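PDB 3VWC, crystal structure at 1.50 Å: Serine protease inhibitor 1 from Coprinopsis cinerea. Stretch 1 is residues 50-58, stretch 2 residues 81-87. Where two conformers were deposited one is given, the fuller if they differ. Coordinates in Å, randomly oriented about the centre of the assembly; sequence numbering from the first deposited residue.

Stretch 1 50-58: KDDDAYILY
Stretch 2, residues 81-87: DKKWIVT

The strand containing Y55 and the strand containing W84 are joined by a single antiparallel bridge although their N-to-C directions lie 103° apart and their axes approach to 4.9 Å. At so steep a crossing the backbones run side by side only briefly, and one residue pair, Y55 and W84, carries both direct hydrogen bonds. Y55 N donates to W84 O at 2.8 Å (N-H...O angle 140°), and W84 N donates to Y55 O at 2.7 Å (160°). Their CA atoms are 5.1 Å apart; A54 CA lies 5.3 Å from I85 CA, and I56 CA 5.2 Å from K83 CA. Both bridge residues are extended, with phi/psi of -133/147 for Y55 and -125/144 for W84. The same carbonyl, Y55 O, also receives a CA-H...O contact from K83 CA at 3.4 Å.

Beyond the bridge, water 1 takes over the polar link. It accepts from L57 N at 2.9 Å and lies 2.7 Å from K82 O, an acceptor it could serve, although it has more acceptors in reach than protons; a weak bond comes from W84 NE1 at 3.2 Å. K82, at phi/psi -90/1, precedes the extended K83 (-99/135).

Strand 54-58 is entered through a type II' turn from D51 to A54, with D52 at 57/-119 and D53 at -100/25. The turn is closed by A54 N to D51 O at 3.0 Å and D51 N to A54 O at 2.8 Å. K83 extends toward D51 and D52; its CB points sideways (chi1 m, then t throughout) but its end comes nearer. K83 NZ forms a long salt bridge with D52 OD2 at 3.9 Å; D51 OD2 lies 4.1 Å from K83 NZ, beyond a salt bridge, yet only 2.9 Å from K83 CE. The CA-to-CB bond of D51 points toward stretch 2, and chi1 is t.

Apolar packing accompanies the bridge. A54 CB, directed toward stretch 2, meets I85 CD1 at 3.8 Å; I85 points away at CB, but its m,m rotamer brings its end back. L57, whose CA-to-CB bond also points toward stretch 2 (m,t), places CD1 3.7 Å from W84 CG, obliquely to the indole, and 4.2 Å from V86 CG2. V86, with chi1 t and its CA-to-CB bond toward stretch 1, sets CG2 4.1 Å from Y55 CD2. The aromatic side chains of Y55 (chi1 m, chi2 -91°) and W84 (m, 90°) leave the backbone sideways, and both residues are buried. Together the stretches bury 523 Å², both sides summed.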

# COMPACT_ATOMS: atom_id res chain seq x y z
N LYS A 50 3.82 11.30 -8.77
CA LYS A 50 4.49 10.77 -9.93
C LYS A 50 6.01 10.93 -9.89
O LYS A 50 6.53 11.98 -9.53
CB LYS A 50 3.91 11.45 -11.18
CG LYS A 50 4.02 10.63 -12.44
CD LYS A 50 3.49 11.43 -13.64
CE LYS A 50 3.71 10.69 -14.95
NZ LYS A 50 2.54 9.81 -15.27
N ASP A 51 6.70 9.86 -10.26
CA ASP A 51 8.16 9.82 -10.22
C ASP A 51 8.60 9.11 -11.48
O ASP A 51 8.59 7.88 -11.54
CB ASP A 51 8.60 9.01 -8.99
CG ASP A 51 10.12 8.97 -8.82
OD1 ASP A 51 10.83 9.84 -9.39
OD2 ASP A 51 10.61 8.08 -8.08
N ASP A 52 8.87 9.90 -12.51
CA ASP A 52 9.07 9.35 -13.86
C ASP A 52 7.86 8.54 -14.34
O ASP A 52 6.73 9.05 -14.42
CB ASP A 52 10.32 8.47 -13.88
CG ASP A 52 11.55 9.20 -14.37
OD1 ASP A 52 11.77 9.20 -15.61
OD2 ASP A 52 12.30 9.74 -13.51
N ASP A 53 8.08 7.27 -14.61
CA ASP A 53 7.00 6.40 -15.07
C ASP A 53 6.44 5.53 -13.95
O ASP A 53 5.96 4.42 -14.18
CB ASP A 53 7.47 5.50 -16.22
CG ASP A 53 7.60 6.25 -17.54
OD1 ASP A 53 6.56 6.68 -18.10
OD2 ASP A 53 8.76 6.40 -18.01
N ALA A 54 6.59 5.99 -12.72
CA ALA A 54 6.09 5.21 -11.58
C ALA A 54 5.65 6.20 -10.51
O ALA A 54 5.55 7.40 -10.77
CB ALA A 54 7.19 4.28 -11.05
N TYR A 55 5.41 5.72 -9.30
CA TYR A 55 4.88 6.57 -8.23
C TYR A 55 5.65 6.36 -6.95
O TYR A 55 6.20 5.27 -6.70
CB TYR A 55 3.39 6.32 -7.98
CG TYR A 55 2.56 6.62 -9.20
CD1 TYR A 55 2.03 7.90 -9.41
CD2 TYR A 55 2.33 5.63 -10.15
CE1 TYR A 55 1.34 8.21 -10.61
CE2 TYR A 55 1.66 5.93 -11.36
CZ TYR A 55 1.14 7.19 -11.55
OH TYR A 55 0.44 7.46 -12.72
N ILE A 56 5.76 7.45 -6.19
CA ILE A 56 6.23 7.37 -4.81
C ILE A 56 5.05 7.62 -3.89
O ILE A 56 4.21 8.45 -4.15
CB ILE A 56 7.34 8.41 -4.50
CG1 ILE A 56 8.48 8.30 -5.49
CG2 ILE A 56 7.83 8.24 -3.06
CD1 ILE A 56 9.48 9.42 -5.38
N LEU A 57 4.92 6.79 -2.83
CA LEU A 57 3.72 6.81 -2.01
C LEU A 57 4.08 7.15 -0.56
O LEU A 57 4.86 6.42 0.06
CB LEU A 57 3.03 5.42 -2.08
CG LEU A 57 2.72 4.98 -3.53
CD1 LEU A 57 2.37 3.47 -3.60
CD2 LEU A 57 1.57 5.77 -4.05
N TYR A 58 3.43 8.18 -0.05
CA TYR A 58 3.82 8.71 1.26
C TYR A 58 2.72 8.47 2.30
O TYR A 58 1.57 8.81 2.07
CB TYR A 58 4.18 10.21 1.21
CG TYR A 58 5.47 10.56 0.47
CD1 TYR A 58 6.70 10.68 1.14
CD2 TYR A 58 5.46 10.72 -0.90
CE1 TYR A 58 7.87 11.01 0.46
CE2 TYR A 58 6.61 11.07 -1.59
CZ TYR A 58 7.82 11.20 -0.91
OH TYR A 58 8.99 11.47 -1.62
N ASP A 81 14.33 1.05 -3.44
CA ASP A 81 13.12 0.55 -4.09
C ASP A 81 11.85 1.27 -3.65
O ASP A 81 10.83 0.62 -3.38
CB ASP A 81 13.01 -0.95 -3.90
CG ASP A 81 14.29 -1.68 -4.23
OD1 ASP A 81 14.76 -1.60 -5.39
OD2 ASP A 81 14.78 -2.43 -3.38
N LYS A 82 11.85 2.60 -3.76
CA LYS A 82 10.72 3.41 -3.38
C LYS A 82 9.70 3.67 -4.49
O LYS A 82 8.74 4.36 -4.27
CB LYS A 82 11.19 4.76 -2.82
CG LYS A 82 12.10 4.63 -1.63
CD LYS A 82 12.26 5.97 -0.93
CE LYS A 82 13.29 5.87 0.19
NZ LYS A 82 13.87 7.22 0.48
N LYS A 83 9.93 3.14 -5.68
CA LYS A 83 9.02 3.41 -6.80
C LYS A 83 8.03 2.25 -6.98
O LYS A 83 8.40 1.10 -6.89
CB LYS A 83 9.84 3.55 -8.11
CG LYS A 83 10.51 4.91 -8.31
CD LYS A 83 11.30 4.89 -9.66
CE LYS A 83 11.90 6.25 -10.00
NZ LYS A 83 12.17 6.44 -11.47
N TRP A 84 6.77 2.62 -7.16
CA TRP A 84 5.63 1.66 -7.29
C TRP A 84 4.84 1.89 -8.58
O TRP A 84 4.64 3.06 -9.01
CB TRP A 84 4.67 1.85 -6.11
CG TRP A 84 5.36 1.63 -4.77
CD1 TRP A 84 5.99 2.58 -4.02
CD2 TRP A 84 5.58 0.38 -4.11
NE1 TRP A 84 6.55 2.00 -2.90
CE2 TRP A 84 6.31 0.65 -2.93
CE3 TRP A 84 5.20 -0.95 -4.40
CZ2 TRP A 84 6.71 -0.35 -2.04
CZ3 TRP A 84 5.61 -1.98 -3.49
CH2 TRP A 84 6.33 -1.65 -2.30
N ILE A 85 4.38 0.78 -9.14
CA ILE A 85 3.51 0.77 -10.32
C ILE A 85 2.09 0.58 -9.75
O ILE A 85 1.80 -0.42 -9.05
CB ILE A 85 3.90 -0.38 -11.27
CG1 ILE A 85 5.36 -0.25 -11.73
CG2 ILE A 85 2.92 -0.49 -12.49
CD1 ILE A 85 5.71 1.03 -12.46
N VAL A 86 1.25 1.58 -9.97
CA VAL A 86 -0.08 1.62 -9.41
C VAL A 86 -1.07 1.47 -10.56
O VAL A 86 -1.11 2.32 -11.45
CB VAL A 86 -0.33 2.87 -8.58
CG1 VAL A 86 -1.72 2.84 -7.97
CG2 VAL A 86 0.76 3.04 -7.46
N THR A 87 -1.82 0.35 -10.57
CA THR A 87 -2.58 0.05 -11.78
C THR A 87 -4.06 -0.11 -11.42
O THR A 87 -4.40 -0.96 -10.58
CB THR A 87 -2.09 -1.28 -12.37
OG1 THR A 87 -0.66 -1.22 -12.61
CG2 THR A 87 -2.75 -1.53 -13.73
O HOH W 1 7.15 5.02 -2.13